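Side-chain contacts in A-type flavoprotein (Giardia intestinalis, PDB 2Q9U), which probably scavenges oxygen by reducing it at a diiron centre in a beta-lactamase-like domain, with electrons passed through an FMN-bearing flavodoxin-like domain: residues Thr294-Asp297 with Ile298-Ala302; Pro358-Val361 with Ala362-Asp366. All coordinates share one frame; numbering follows the deposited sequence.

Contact 1: residues Thr294-Asp297 with Ile298-Ala302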
loop_
_atom_site.group_PDB
_atom_site.type_symbol
_atom_site.label_atom_id
_atom_site.label_comp_id
_atom_site.label_asym_id
_atom_site.label_seq_id
_atom_site.Cartn_x
_atom_site.Cartn_y
_atom_site.Cartn_z
ATOM N N THR A 294 5.714 -7.947 -7.256
ATOM C CA THR A 294 5.894 -7.115 -6.051
ATOM C C THR A 294 5.860 -5.591 -6.289
ATOM O O THR A 294 5.741 -4.820 -5.332
ATOM C CB THR A 294 7.166 -7.474 -5.306
ATOM O OG1 THR A 294 8.288 -7.428 -6.198
ATOM C CG2 THR A 294 7.051 -8.864 -4.663
ATOM N N SER A 295 5.986 -5.151 -7.541
ATOM C CA SER A 295 5.895 -3.727 -7.868
ATOM C C SER A 295 4.936 -3.452 -9.016
ATOM O O SER A 295 4.973 -2.374 -9.610
ATOM C CB SER A 295 7.276 -3.152 -8.196
ATOM O OG SER A 295 7.944 -3.979 -9.132
ATOM N N SER A 296 4.063 -4.403 -9.331
ATOM C CA SER A 296 3.118 -4.208 -10.420
ATOM C C SER A 296 1.767 -4.709 -9.947
ATOM O O SER A 296 1.563 -4.937 -8.752
ATOM C CB SER A 296 3.598 -4.925 -11.696
ATOM O OG SER A 296 2.828 -4.531 -12.833
ATOM N N ASP A 297 0.820 -4.850 -10.855
ATOM C CA ASP A 297 -0.473 -5.351 -10.464
ATOM C C ASP A 297 -1.108 -5.979 -11.692
ATOM O O ASP A 297 -0.622 -5.774 -12.809
ATOM C CB ASP A 297 -1.329 -4.235 -9.858
ATOM C CG ASP A 297 -1.538 -3.068 -10.815
ATOM O OD1 ASP A 297 -2.087 -3.294 -11.912
ATOM O OD2 ASP A 297 -1.170 -1.922 -10.460
ATOM N N ILE A 298 -2.174 -6.739 -11.482
ATOM C CA ILE A 298 -2.761 -7.508 -12.579
ATOM C C ILE A 298 -3.335 -6.560 -13.652
ATOM O O ILE A 298 -3.435 -6.927 -14.817
ATOM C CB ILE A 298 -3.859 -8.510 -12.053
ATOM C CG1 ILE A 298 -4.945 -7.755 -11.240
ATOM C CG2 ILE A 298 -3.194 -9.684 -11.259
ATOM C CD1 ILE A 298 -6.211 -8.568 -10.958
ATOM N N THR A 299 -3.732 -5.349 -13.253
ATOM C CA THR A 299 -4.270 -4.373 -14.213
ATOM C C THR A 299 -3.214 -3.981 -15.274
ATOM O O THR A 299 -3.504 -3.871 -16.478
ATOM C CB THR A 299 -4.803 -3.107 -13.490
ATOM O OG1 THR A 299 -5.664 -3.521 -12.413
ATOM C CG2 THR A 299 -5.579 -2.194 -14.474
ATOM N N LYS A 300 -1.993 -3.775 -14.803
ATOM C CA LYS A 300 -0.869 -3.461 -15.678
ATOM C C LYS A 300 -0.418 -4.697 -16.487
ATOM O O LYS A 300 -0.007 -4.584 -17.652
ATOM C CB LYS A 300 0.249 -2.837 -14.827
ATOM C CG LYS A 300 -0.237 -1.438 -14.338
ATOM C CD LYS A 300 0.659 -0.742 -13.339
ATOM C CE LYS A 300 -0.034 0.553 -12.861
ATOM N NZ LYS A 300 -1.283 0.303 -12.027
ATOM N N VAL A 301 -0.506 -5.867 -15.872
ATOM C CA VAL A 301 -0.217 -7.116 -16.603
ATOM C C VAL A 301 -1.152 -7.205 -17.839
ATOM O O VAL A 301 -0.710 -7.505 -18.975
ATOM C CB VAL A 301 -0.343 -8.357 -15.663
ATOM C CG1 VAL A 301 -0.243 -9.672 -16.439
ATOM C CG2 VAL A 301 0.750 -8.318 -14.543
ATOM N N ALA A 302 -2.436 -6.953 -17.614
ATOM C CA ALA A 302 -3.432 -6.972 -18.706
ATOM C C ALA A 302 -3.089 -5.905 -19.734
ATOM O O ALA A 302 -3.030 -6.186 -20.920
ATOM C CB ALA A 302 -4.863 -6.795 -18.164
#

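Contact 2: residues Pro358-Val361 with Ala362-Asp366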
loop_
_atom_site.group_PDB
_atom_site.type_symbol
_atom_site.label_atom_id
_atom_site.label_comp_id
_atom_site.label_asym_id
_atom_site.label_seq_id
_atom_site.Cartn_x
_atom_site.Cartn_y
_atom_site.Cartn_z
ATOM N N PRO A 358 7.313 -26.015 -15.253
ATOM C CA PRO A 358 6.272 -26.917 -15.757
ATOM C C PRO A 358 4.844 -26.446 -15.519
ATOM O O PRO A 358 4.014 -26.578 -16.432
ATOM C CB PRO A 358 6.554 -28.233 -14.981
ATOM C CG PRO A 358 8.058 -28.190 -14.831
ATOM C CD PRO A 358 8.309 -26.755 -14.447
ATOM N N ASP A 359 4.548 -25.926 -14.317
ATOM C CA ASP A 359 3.210 -25.425 -14.008
ATOM C C ASP A 359 2.882 -24.180 -14.843
ATOM O O ASP A 359 1.768 -24.056 -15.332
ATOM C CB ASP A 359 3.031 -25.082 -12.523
ATOM C CG ASP A 359 2.894 -26.320 -11.641
ATOM O OD1 ASP A 359 2.811 -27.448 -12.176
ATOM O OD2 ASP A 359 2.861 -26.151 -10.408
ATOM N N ILE A 360 3.853 -23.290 -15.034
ATOM C CA ILE A 360 3.628 -22.110 -15.883
ATOM C C ILE A 360 3.387 -22.523 -17.353
ATOM O O ILE A 360 2.454 -22.050 -18.000
ATOM C CB ILE A 360 4.793 -21.138 -15.807
ATOM C CG1 ILE A 360 4.847 -20.484 -14.416
ATOM C CG2 ILE A 360 4.632 -20.082 -16.881
ATOM C CD1 ILE A 360 6.173 -19.699 -14.172
ATOM N N VAL A 361 4.220 -23.421 -17.857
ATOM C CA VAL A 361 4.067 -23.940 -19.232
ATOM C C VAL A 361 2.667 -24.546 -19.446
ATOM O O VAL A 361 2.000 -24.243 -20.443
ATOM C CB VAL A 361 5.185 -24.972 -19.596
ATOM C CG1 VAL A 361 4.770 -25.893 -20.798
ATOM C CG2 VAL A 361 6.567 -24.262 -19.880
ATOM N N ALA A 362 2.221 -25.386 -18.516
ATOM C CA ALA A 362 0.914 -26.033 -18.641
ATOM C C ALA A 362 -0.199 -24.983 -18.654
ATOM O O ALA A 362 -1.148 -25.058 -19.461
ATOM C CB ALA A 362 0.700 -27.043 -17.516
ATOM N N GLU A 363 -0.068 -23.974 -17.774
ATOM C CA GLU A 363 -1.079 -22.941 -17.711
ATOM C C GLU A 363 -1.070 -22.092 -18.982
ATOM O O GLU A 363 -2.133 -21.777 -19.527
ATOM C CB GLU A 363 -0.914 -22.100 -16.425
ATOM C CG GLU A 363 -1.859 -20.902 -16.325
ATOM C CD GLU A 363 -3.339 -21.232 -16.287
ATOM O OE1 GLU A 363 -3.730 -22.359 -15.919
ATOM O OE2 GLU A 363 -4.133 -20.309 -16.605
ATOM N N LEU A 364 0.112 -21.729 -19.469
ATOM C CA LEU A 364 0.213 -20.957 -20.731
ATOM C C LEU A 364 -0.382 -21.713 -21.931
ATOM O O LEU A 364 -1.091 -21.141 -22.767
ATOM C CB LEU A 364 1.666 -20.614 -21.040
ATOM C CG LEU A 364 2.321 -19.570 -20.144
ATOM C CD1 LEU A 364 3.809 -19.578 -20.480
ATOM C CD2 LEU A 364 1.748 -18.187 -20.438
ATOM N N ARG A 365 -0.081 -23.000 -21.992
ATOM C CA ARG A 365 -0.451 -23.838 -23.133
ATOM C C ARG A 365 -1.923 -24.250 -23.073
ATOM O O ARG A 365 -2.649 -24.052 -24.046
ATOM C CB ARG A 365 0.476 -25.056 -23.185
ATOM C CG ARG A 365 0.269 -26.006 -24.382
ATOM C CD ARG A 365 1.040 -27.296 -24.168
ATOM N NE ARG A 365 0.530 -28.002 -23.002
ATOM C CZ ARG A 365 1.252 -28.690 -22.114
ATOM N NH1 ARG A 365 2.573 -28.794 -22.199
ATOM N NH2 ARG A 365 0.628 -29.247 -21.098
ATOM N N ASP A 366 -2.356 -24.834 -21.951
ATOM C CA ASP A 366 -3.704 -25.399 -21.832
ATOM C C ASP A 366 -4.756 -24.415 -21.313
ATOM O O ASP A 366 -5.934 -24.497 -21.687
ATOM C CB ASP A 366 -3.700 -26.668 -20.959
ATOM C CG ASP A 366 -2.744 -27.736 -21.484
ATOM O OD1 ASP A 366 -2.412 -27.718 -22.699
ATOM O OD2 ASP A 366 -2.317 -28.586 -20.675
#

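Contact 1: residues Thr294-Asp297 with Ile298-Ala302
Asp297 caps the helix that begins at Ile298, and its carboxylate meets the first turn with both oxygens. OD1 accepts from the backbone N of Lys300, at 2.9 Å, with that N-H lying nearly on the line of the C-O bond: the classic N-cap bond, made to the third residue after the cap. Here CG stands between the backbone N and the carbonyl carbon (chi1 58°), which swings the carboxylate over the opening turn. Aspartate suits the place because its short side chain carries an acceptor back to first-turn amides, which lack a helical carbonyl four residues earlier; besides OD1, Lys300 N has a weak, bent bond to Asp297 O.

The other oxygen, OD2, is held by the side chain of Lys300, whose NZ sits 2.7 Å away in a salt bridge that uses the syn lone pair of Asp297 OD2. The lysine runs extended from CB to CE and bends only at its last torsion (chi4 68°), a turn that brings the ammonium back to the carboxylate; on the way CD passes 3.6 Å from OD2. NZ also forms a salt bridge with Asp36. At the root of the lysine, CB lies against Ser296 OG at 3.7 Å.

Behind the cap, Asp297 O receives Val301 N at 3.1 Å, and the first full helical turn closes; Val301 CG2 packs 3.4 Å from the same oxygen. Thr299 OG1 accepts from the backbone N of His34.

With one oxygen on an amide and the other on an ammonium, the carboxylate is fixed in rotation, and the nearby positive charge and helix N-terminus would be expected to favour its ionised form.

Contact 2: residues Pro358-Val361 with Ala362-Asp366
Pro358-Val361 and Ala362-Asp366 are successive pieces of one helix, joined by four i to i+4 backbone hydrogen bonds: Ala362 N to Pro358 O, Glu363 N to Asp359 O, Leu364 N to Ile360 O and Arg365 N to Val361 O. The bond between Leu364 N and Ile360 O is the shortest, 2.8 Å, and its N-H...O angle is 167°. Proline suits position 358, in the first turn of helix 356-367, because an N-H there would have no helical carbonyl four residues back, and its absence costs no helical bond. A wider pi-type turn spans 363-366.

Ile360 and Leu364, one turn apart, lie side by side and point the same way. Ile360 CG2, anti to its own backbone N, touches Leu364 CD1 at 3.7 Å, and Leu364 CG lies 3.3 Å from Ile360 O. These branched aliphatic chains form an apolar pair on the side of the helix that faces the sheet.

On another flank Val361 meets Arg365 at a slant, CG1 lying 3.9 Å from NH1. The arginine leaves the helix extended and then bends at chi3 (63°), which lays its guanidinium over Ala362. The small alanine lets the flat group approach the backbone, with Ala362 CA 4.0 Å above one face, offset toward the rim. Asp366 grips the edge of this group side-on: NE reaches OD1 and NH2 reaches OD2, each at 3.0 Å, nearly in the guanidinium plane but from above that of the carboxylate. NH1 is salt-bridged to Glu375.

Ile360 and Leu364 pack on Phe313 of strand 310-314, and Ile360 and Val361 on Ala346 of strand 344-350. Glu363 forms a salt bridge with Arg334 of helix 324-336, and Asp359 OD2 a hydrogen bond with Thr321. Helix 356-367 is the helix of the beta-alpha-beta unit between strands 344-350 and 378-381.

How the contacts relate
Both contacts belong to the flavodoxin-like domain and come in series along the chain, contact 1 first. The centres of contact 1 and contact 2 are about 20 Å apart; the nearest atoms of contact 1 and contact 2 are about 10 Å apart. Contact 1 starts helix 298-306, which follows edge strand 287-292 of the five-stranded parallel sheet; contact 2 belongs to the helical layer on that sheet, within helix 356-367. Helix 324-336 packs against both. The side chains of Ile298 and Pro358 lie about 11 Å and about 10 Å from a bound FMN. Contact 1 also meets Asp36, His34 and Glu198 from the N-terminal half of the chain and borders two neighbouring subunits; contact 2 touches no other subunit.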